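Local coordinates for putative SAM-dependent O-methyltranferase (Podospora anserina, PDB 4YMG), which binds S-adenosylmethionine and, as a member of the cation-dependent O-methyltransferase family, probably transfers its methyl group to a hydroxyl oxygen of an acceptor substrate, at the S-adenosylmethionine site and the interface of chains A and B. Numbering follows the deposited sequence. Chains: chain A/B, Putative SAM-dependent O-methyltranferase.

Contact 1: the S-adenosylmethionine site. Residues chain A 47-49, 73-75, 78-79, 98-100, 125-128, 142, 144-146, 153. With SAM (S-adenosylmethionine), chain C.
The S-adenosylmethionine pocket of this class I methyltransferase lies along the ends of strands 68-72, 93-98 and 140-143, and buries nearly all of the cofactor. A:Glu98, the acidic residue closing strand 93-98, clasps the ribose: its chain, bent about CB-CG (chi2 60°), sets OE1 2.7 Å from the 3'-hydroxyl O3' of SAM and OE2 2.5 Å from the 2'-hydroxyl O2'. The O2' bond uses the syn lone pair of OE2, while A:Ser100 N takes the anti one; A:Tyr75 N, like O3', meets OE1 from above the carboxylate plane. With each oxygen accepting from two donors, the carboxylate is probably held against rotation. A:Tyr99, with CG tucked in over its own backbone, flanked by N and C (chi1 81°), stacks its phenol ring nearly parallel over one face of the adenine; A:Ala145 CB covers the imidazole portion. At the base's polar rim, A:Ala127 N donates to SAM N1 at 2.8 Å, and amino N6 gives a hydrogen bond to the syn lone pair of A:Glu128 OE1, a pattern that matches adenine and would be expected to contribute to its recognition. At the methionine end, the amino N of SAM donates to A:Gly73 O nearly along the C=O axis, to A:Ser79 OG at 2.7 Å and to the anti lone pair of A:Asp144 OD2 at 2.7 Å. A:Ser49 holds both carboxylate oxygens, through its N to O and its OG to OXT. A:Lys47 O lies 3.2 Å from the methyl carbon CE of SAM, beside the sulfonium, whose charge it may help offset. The site holds the methyl donor at both ends, presumably for transfer to an acceptor hydroxyl.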
loop_
_atom_site.group_PDB
_atom_site.type_symbol
_atom_site.label_atom_id
_atom_site.label_comp_id
_atom_site.label_asym_id
_atom_site.label_seq_id
_atom_site.Cartn_x
_atom_site.Cartn_y
_atom_site.Cartn_z
ATOM N N LYS A 47 -16.729 -0.682 -13.275
ATOM C CA LYS A 47 -15.424 -0.203 -13.722
ATOM C C LYS A 47 -14.816 0.799 -12.743
ATOM O O LYS A 47 -13.598 0.961 -12.680
ATOM C CB LYS A 47 -15.530 0.437 -15.107
ATOM C CG LYS A 47 -15.915 -0.534 -16.212
ATOM C CD LYS A 47 -15.601 0.077 -17.584
ATOM C CE LYS A 47 -15.863 -0.917 -18.720
ATOM N NZ LYS A 47 -15.276 -0.464 -20.021
ATOM N N MET A 48 -15.667 1.475 -11.982
ATOM C CA MET A 48 -15.210 2.537 -11.079
ATOM C C MET A 48 -14.531 1.988 -9.820
ATOM O O MET A 48 -14.963 0.981 -9.266
ATOM C CB MET A 48 -16.389 3.423 -10.688
ATOM C CG MET A 48 -16.010 4.590 -9.800
ATOM S SD MET A 48 -17.412 5.706 -9.548
ATOM C CE MET A 48 -18.642 4.557 -8.914
ATOM N N SER A 49 -13.468 2.652 -9.374
ATOM C CA SER A 49 -12.792 2.280 -8.129
ATOM C C SER A 49 -13.754 2.341 -6.952
ATOM O O SER A 49 -14.792 3.005 -7.027
ATOM C CB SER A 49 -11.583 3.197 -7.870
ATOM O OG SER A 49 -10.615 3.058 -8.891
ATOM N N GLY A 73 -7.343 6.037 -18.162
ATOM C CA GLY A 73 -8.642 5.436 -17.898
ATOM C C GLY A 73 -9.477 6.296 -16.953
ATOM O O GLY A 73 -9.561 6.045 -15.746
ATOM N N CYS A 74 -10.102 7.322 -17.510
ATOM C CA CYS A 74 -10.865 8.265 -16.707
ATOM C C CYS A 74 -12.191 7.678 -16.232
ATOM O O CYS A 74 -12.627 7.923 -15.101
ATOM C CB CYS A 74 -11.136 9.533 -17.505
ATOM S SG CYS A 74 -11.785 10.864 -16.483
ATOM N N TYR A 75 -12.829 6.912 -17.117
ATOM C CA TYR A 75 -14.212 6.460 -16.919
ATOM C C TYR A 75 -15.129 7.659 -16.587
ATOM O O TYR A 75 -15.334 8.510 -17.449
ATOM C CB TYR A 75 -14.287 5.364 -15.846
ATOM C CG TYR A 75 -15.653 4.714 -15.773
ATOM C CD1 TYR A 75 -16.207 4.076 -16.890
ATOM C CD2 TYR A 75 -16.399 4.749 -14.598
ATOM C CE1 TYR A 75 -17.461 3.497 -16.828
ATOM C CE2 TYR A 75 -17.649 4.176 -14.529
ATOM C CZ TYR A 75 -18.178 3.553 -15.644
ATOM O OH TYR A 75 -19.431 3.000 -15.563
ATOM N N TYR A 78 -13.979 9.561 -11.414
ATOM C CA TYR A 78 -13.849 9.326 -9.981
ATOM C C TYR A 78 -12.409 9.446 -9.478
ATOM O O TYR A 78 -12.143 10.193 -8.534
ATOM C CB TYR A 78 -14.401 7.946 -9.622
ATOM C CG TYR A 78 -14.249 7.575 -8.160
ATOM C CD1 TYR A 78 -14.949 8.264 -7.167
ATOM C CD2 TYR A 78 -13.426 6.523 -7.774
ATOM C CE1 TYR A 78 -14.825 7.919 -5.831
ATOM C CE2 TYR A 78 -13.302 6.168 -6.430
ATOM C CZ TYR A 78 -13.987 6.877 -5.471
ATOM O OH TYR A 78 -13.874 6.514 -4.141
ATOM N N SER A 79 -11.483 8.711 -10.100
ATOM C CA SER A 79 -10.118 8.704 -9.605
ATOM C C SER A 79 -9.469 10.051 -9.902
ATOM O O SER A 79 -8.682 10.547 -9.099
ATOM C CB SER A 79 -9.306 7.535 -10.198
ATOM O OG SER A 79 -9.444 7.437 -11.606
ATOM N N GLU A 98 -8.867 9.065 -21.791
ATOM C CA GLU A 98 -10.105 8.301 -21.968
ATOM C C GLU A 98 -10.459 8.261 -23.460
ATOM O O GLU A 98 -10.251 9.250 -24.170
ATOM C CB GLU A 98 -11.234 8.934 -21.136
ATOM C CG GLU A 98 -12.605 8.276 -21.308
ATOM C CD GLU A 98 -12.599 6.824 -20.905
ATOM O OE1 GLU A 98 -12.180 6.537 -19.759
ATOM O OE2 GLU A 98 -12.991 5.973 -21.745
ATOM N N TYR A 99 -10.968 7.158 -23.919
ATOM C CA TYR A 99 -11.317 7.029 -25.312
ATOM C C TYR A 99 -12.795 6.875 -25.595
ATOM O O TYR A 99 -13.207 6.990 -26.699
ATOM C CB TYR A 99 -10.523 5.916 -25.968
ATOM C CG TYR A 99 -10.999 4.499 -25.780
ATOM C CD1 TYR A 99 -10.738 3.578 -26.739
ATOM C CD2 TYR A 99 -11.668 4.050 -24.634
ATOM C CE1 TYR A 99 -11.107 2.261 -26.606
ATOM C CE2 TYR A 99 -12.064 2.723 -24.497
ATOM C CZ TYR A 99 -11.772 1.826 -25.490
ATOM O OH TYR A 99 -12.135 0.501 -25.422
ATOM N N SER A 100 -13.571 6.563 -24.598
ATOM C CA SER A 100 -15.004 6.385 -24.810
ATOM C C SER A 100 -15.718 7.727 -24.963
ATOM O O SER A 100 -15.624 8.585 -24.088
ATOM C CB SER A 100 -15.631 5.606 -23.669
ATOM O OG SER A 100 -17.031 5.798 -23.670
ATOM N N GLY A 125 -9.218 10.164 -26.646
ATOM C CA GLY A 125 -8.679 9.285 -27.668
ATOM C C GLY A 125 -8.058 8.017 -27.115
ATOM O O GLY A 125 -7.869 7.886 -25.910
ATOM N N PRO A 126 -7.752 7.057 -27.998
ATOM C CA PRO A 126 -7.095 5.837 -27.527
ATOM C C PRO A 126 -5.747 6.180 -26.894
ATOM O O PRO A 126 -4.975 6.934 -27.475
ATOM C CB PRO A 126 -6.928 5.007 -28.806
ATOM C CG PRO A 126 -7.946 5.562 -29.759
ATOM C CD PRO A 126 -8.013 7.025 -29.446
ATOM N N ALA A 127 -5.488 5.652 -25.705
ATOM C CA ALA A 127 -4.283 5.997 -24.957
ATOM C C ALA A 127 -3.005 5.547 -25.668
ATOM O O ALA A 127 -1.961 6.154 -25.494
ATOM C CB ALA A 127 -4.342 5.397 -23.563
ATOM N N GLU A 128 -3.090 4.481 -26.457
ATOM C CA GLU A 128 -1.935 4.035 -27.220
ATOM C C GLU A 128 -1.395 5.188 -28.068
ATOM O O GLU A 128 -0.184 5.338 -28.226
ATOM C CB GLU A 128 -2.286 2.829 -28.097
ATOM C CG GLU A 128 -3.618 2.919 -28.820
ATOM C CD GLU A 128 -4.752 2.242 -28.059
ATOM O OE1 GLU A 128 -4.783 2.342 -26.815
ATOM O OE2 GLU A 128 -5.610 1.600 -28.713
ATOM N N PHE A 142 -1.090 6.681 -12.759
ATOM C CA PHE A 142 -2.082 5.690 -12.357
ATOM C C PHE A 142 -2.615 5.003 -13.601
ATOM O O PHE A 142 -3.297 5.617 -14.420
ATOM C CB PHE A 142 -3.218 6.346 -11.571
ATOM C CG PHE A 142 -4.277 5.368 -11.063
ATOM C CD1 PHE A 142 -3.920 4.258 -10.308
ATOM C CD2 PHE A 142 -5.633 5.595 -11.306
ATOM C CE1 PHE A 142 -4.894 3.384 -9.811
ATOM C CE2 PHE A 142 -6.617 4.719 -10.816
ATOM C CZ PHE A 142 -6.243 3.616 -10.064
ATOM N N ASP A 144 -4.964 2.421 -15.292
ATOM C CA ASP A 144 -6.251 1.837 -14.923
ATOM C C ASP A 144 -7.168 1.732 -16.143
ATOM O O ASP A 144 -8.362 1.969 -16.058
ATOM C CB ASP A 144 -6.911 2.680 -13.825
ATOM C CG ASP A 144 -8.102 1.995 -13.186
ATOM O OD1 ASP A 144 -8.151 0.743 -13.154
ATOM O OD2 ASP A 144 -8.993 2.722 -12.702
ATOM N N ALA A 145 -6.611 1.379 -17.286
ATOM C CA ALA A 145 -7.462 1.256 -18.461
ATOM C C ALA A 145 -7.431 -0.175 -18.976
ATOM O O ALA A 145 -7.624 -1.119 -18.201
ATOM C CB ALA A 145 -7.047 2.246 -19.536
ATOM N N ASN A 146 -7.215 -0.350 -20.271
ATOM C CA ASN A 146 -7.322 -1.692 -20.831
ATOM C C ASN A 146 -6.147 -2.561 -20.411
ATOM O O ASN A 146 -4.984 -2.239 -20.647
ATOM C CB ASN A 146 -7.456 -1.652 -22.354
ATOM C CG ASN A 146 -6.324 -0.930 -23.021
ATOM O OD1 ASN A 146 -6.036 0.218 -22.692
ATOM N ND2 ASN A 146 -5.674 -1.598 -23.984
ATOM N N TYR A 153 1.784 0.638 -22.359
ATOM C CA TYR A 153 1.730 1.911 -21.617
ATOM C C TYR A 153 3.003 2.146 -20.820
ATOM O O TYR A 153 3.624 3.196 -20.942
ATOM C CB TYR A 153 0.515 1.946 -20.682
ATOM C CG TYR A 153 -0.811 1.938 -21.414
ATOM C CD1 TYR A 153 -0.908 2.461 -22.693
ATOM C CD2 TYR A 153 -1.958 1.396 -20.841
ATOM C CE1 TYR A 153 -2.102 2.462 -23.381
ATOM C CE2 TYR A 153 -3.173 1.394 -21.531
ATOM C CZ TYR A 153 -3.229 1.936 -22.810
ATOM O OH TYR A 153 -4.399 1.949 -23.546
HETATM N N SAM C . -9.873 5.194 -13.115
HETATM C CA SAM C . -11.323 5.043 -13.010
HETATM C C SAM C . -11.786 4.996 -11.564
HETATM O O SAM C . -12.972 5.169 -11.277
HETATM O OXT SAM C . -10.991 4.775 -10.655
HETATM C CB SAM C . -11.862 3.808 -13.742
HETATM C CG SAM C . -11.150 3.403 -15.031
HETATM S SD SAM C . -12.086 2.099 -15.896
HETATM C CE SAM C . -11.393 0.642 -15.044
HETATM C "C5'" SAM C . -11.203 1.947 -17.477
HETATM C "C4'" SAM C . -11.426 3.118 -18.434
HETATM O "O4'" SAM C . -10.441 3.090 -19.447
HETATM C "C3'" SAM C . -12.777 3.057 -19.141
HETATM O "O3'" SAM C . -13.424 4.303 -19.023
HETATM C "C2'" SAM C . -12.451 2.813 -20.612
HETATM O "O2'" SAM C . -13.311 3.480 -21.513
HETATM C "C1'" SAM C . -11.044 3.363 -20.700
HETATM N N9 SAM C . -10.245 2.712 -21.736
HETATM C C8 SAM C . -10.188 1.377 -22.051
HETATM N N7 SAM C . -9.289 1.224 -23.051
HETATM C C5 SAM C . -8.777 2.439 -23.361
HETATM C C6 SAM C . -7.837 2.860 -24.285
HETATM N N6 SAM C . -7.243 1.992 -25.107
HETATM N N1 SAM C . -7.525 4.202 -24.348
HETATM C C2 SAM C . -8.123 5.123 -23.510
HETATM N N3 SAM C . -9.058 4.700 -22.593
HETATM C C4 SAM C . -9.367 3.380 -22.526
HETATM O O HOH W 1 -14.634 6.891 -12.571
HETATM O O HOH W 2 -15.874 2.344 -20.460
#

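Contact 2: the interface of chains A and B. Residues chain A 2-3; chain B 14, 17, 21, 35, 39, 48-50.
The N-terminal coil of chain A, A:Leu2 and A:Gly3, lies against helices 10-22 and 29-41 of chain B and its loop 48-50. A:Leu2 is poorly ordered, so its side-chain position is approximate. With CG anti to the backbone N (chi1 174°), it points branch CD2 at the loop, 3.6 Å from the carbonyl O of B:Met48 and 3.8 Å from B:Ser50 CA, while CG rests beside B:Ser50 CB. Its CB comes to the rim of B:Trp35, in the indole plane and 4.0 Å from CZ2, and also lies above a face of the B:Arg39 guanidinium, off-centre, near the edge of the group. B:Arg39, bent at chi3 (87°), crosses one face of the B:Trp35 indole near its edge, CD 3.5 Å above the plane. The indole is held from its own side: NE1 donates to B:Ser49 O at 2.9 Å, the acceptor lying in the ring plane and the bond nearly straight (166° at H). B:Trp35 thereby ties helix 29-41 to the loop that A:Leu2 touches. An alanine here would remove the indole edge beside A:Leu2 and the bond to B:Ser49 O, and would probably loosen both the loop and the seat of the leucine. Polar contact in this patch runs through water: two waters each bridge the carbonyl O of A:Leu2 and B:Glu21 OE2, which the extended glutamate chain carries out to them. Farther along, A:Gly3 CA passes B:Ser17 CB at 4.0 Å and B:Asp14 OD1, brushing the side of helix 10-22. The patch is thus chiefly van der Waals and water-mediated, with no direct hydrogen bond. It belongs to a two-fold symmetric interface of the deposited assembly, possibly the biological dimer, and recurs with the roles of A and B swapped, each N-terminal arm reaching across onto the helices preceding the partner's cofactor-binding strands.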
loop_
_atom_site.group_PDB
_atom_site.type_symbol
_atom_site.label_atom_id
_atom_site.label_comp_id
_atom_site.label_asym_id
_atom_site.label_seq_id
_atom_site.Cartn_x
_atom_site.Cartn_y
_atom_site.Cartn_z
ATOM N N LEU A 2 5.798 -18.701 3.864
ATOM C CA LEU A 2 4.956 -17.774 4.617
ATOM C C LEU A 2 4.149 -16.858 3.689
ATOM O O LEU A 2 4.712 -16.125 2.860
ATOM C CB LEU A 2 5.814 -16.945 5.578
ATOM C CG LEU A 2 5.168 -15.813 6.378
ATOM C CD1 LEU A 2 3.840 -16.245 7.008
ATOM C CD2 LEU A 2 6.133 -15.320 7.451
ATOM N N GLY A 3 2.828 -16.903 3.849
ATOM C CA GLY A 3 1.911 -16.148 3.016
ATOM C C GLY A 3 1.766 -14.701 3.437
ATOM O O GLY A 3 2.067 -14.337 4.570
ATOM N N ASP B 14 -2.191 -18.338 -0.529
ATOM C CA ASP B 14 -0.760 -18.613 -0.527
ATOM C C ASP B 14 -0.191 -18.627 -1.954
ATOM O O ASP B 14 0.912 -18.144 -2.178
ATOM C CB ASP B 14 -0.452 -19.937 0.185
ATOM C CG ASP B 14 -0.490 -19.810 1.708
ATOM O OD1 ASP B 14 -0.705 -18.685 2.234
ATOM O OD2 ASP B 14 -0.294 -20.845 2.378
ATOM N N SER B 17 0.131 -15.128 -2.990
ATOM C CA SER B 17 1.305 -14.581 -2.300
ATOM C C SER B 17 2.600 -14.974 -3.032
ATOM O O SER B 17 3.469 -14.136 -3.277
ATOM C CB SER B 17 1.380 -15.058 -0.840
ATOM O OG SER B 17 0.269 -14.599 -0.090
ATOM N N GLU B 21 5.572 -12.721 -4.911
ATOM C CA GLU B 21 7.004 -12.820 -4.646
ATOM C C GLU B 21 7.759 -13.076 -5.942
ATOM O O GLU B 21 8.817 -12.491 -6.168
ATOM C CB GLU B 21 7.311 -13.915 -3.615
ATOM C CG GLU B 21 6.770 -13.584 -2.233
ATOM C CD GLU B 21 7.272 -14.497 -1.127
ATOM O OE1 GLU B 21 8.138 -15.374 -1.390
ATOM O OE2 GLU B 21 6.799 -14.309 0.025
ATOM N N TRP B 35 16.549 -14.596 7.214
ATOM C CA TRP B 35 15.155 -14.986 7.333
ATOM C C TRP B 35 15.046 -16.490 7.608
ATOM O O TRP B 35 14.411 -16.908 8.577
ATOM C CB TRP B 35 14.416 -14.592 6.047
ATOM C CG TRP B 35 12.921 -14.681 6.081
ATOM C CD1 TRP B 35 12.045 -13.744 6.572
ATOM C CD2 TRP B 35 12.115 -15.732 5.535
ATOM N NE1 TRP B 35 10.748 -14.176 6.399
ATOM C CE2 TRP B 35 10.763 -15.384 5.757
ATOM C CE3 TRP B 35 12.404 -16.941 4.894
ATOM C CZ2 TRP B 35 9.709 -16.203 5.364
ATOM C CZ3 TRP B 35 11.351 -17.755 4.505
ATOM C CH2 TRP B 35 10.023 -17.381 4.740
ATOM N N ARG B 39 13.736 -18.286 11.186
ATOM C CA ARG B 39 12.616 -19.230 11.217
ATOM C C ARG B 39 13.026 -20.595 11.754
ATOM O O ARG B 39 12.235 -21.296 12.382
ATOM C CB ARG B 39 12.013 -19.396 9.826
ATOM C CG ARG B 39 11.459 -18.121 9.278
ATOM C CD ARG B 39 10.427 -18.344 8.202
ATOM N NE ARG B 39 9.089 -18.505 8.758
ATOM C CZ ARG B 39 8.158 -19.278 8.216
ATOM N NH1 ARG B 39 8.430 -19.962 7.111
ATOM N NH2 ARG B 39 6.958 -19.369 8.775
ATOM N N MET B 48 7.842 -13.242 12.591
ATOM C CA MET B 48 8.625 -12.508 11.599
ATOM C C MET B 48 7.775 -12.211 10.353
ATOM O O MET B 48 6.816 -12.928 10.054
ATOM C CB MET B 48 9.902 -13.276 11.232
ATOM C CG MET B 48 11.001 -12.392 10.672
ATOM S SD MET B 48 12.456 -13.286 10.114
ATOM C CE MET B 48 11.710 -14.866 9.781
ATOM N N SER B 49 8.112 -11.128 9.656
ATOM C CA SER B 49 7.408 -10.737 8.434
ATOM C C SER B 49 7.718 -11.699 7.291
ATOM O O SER B 49 8.689 -12.455 7.358
ATOM C CB SER B 49 7.789 -9.306 8.031
ATOM O OG SER B 49 7.505 -8.392 9.072
ATOM N N SER B 50 6.900 -11.675 6.240
ATOM C CA SER B 50 7.137 -12.542 5.079
ATOM C C SER B 50 8.247 -11.999 4.186
ATOM O O SER B 50 8.696 -10.862 4.374
ATOM C CB SER B 50 5.857 -12.709 4.256
ATOM O OG SER B 50 5.475 -11.483 3.643
HETATM O O HOH W 3 7.544 -15.379 2.562
HETATM O O HOH W 4 4.486 -14.112 0.946
#

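The centres of contact 1 and contact 2 are about 34 Å apart, one in chain A and the other where chain A's N terminus reaches chain B. They nevertheless meet in sequence: A:Met48 and A:Ser49 line the cofactor's carboxylate in contact 1, and B:Met48 and B:Ser49 border the arm in contact 2. In the two-fold assembly of the crystal, each arm therefore lies against the same loop that in each copy contacts the cofactor's carboxylate. If the dimer forms in solution, the arrangement could couple its assembly to the shape of the cofactor pocket, although the structure alone does not show such coupling.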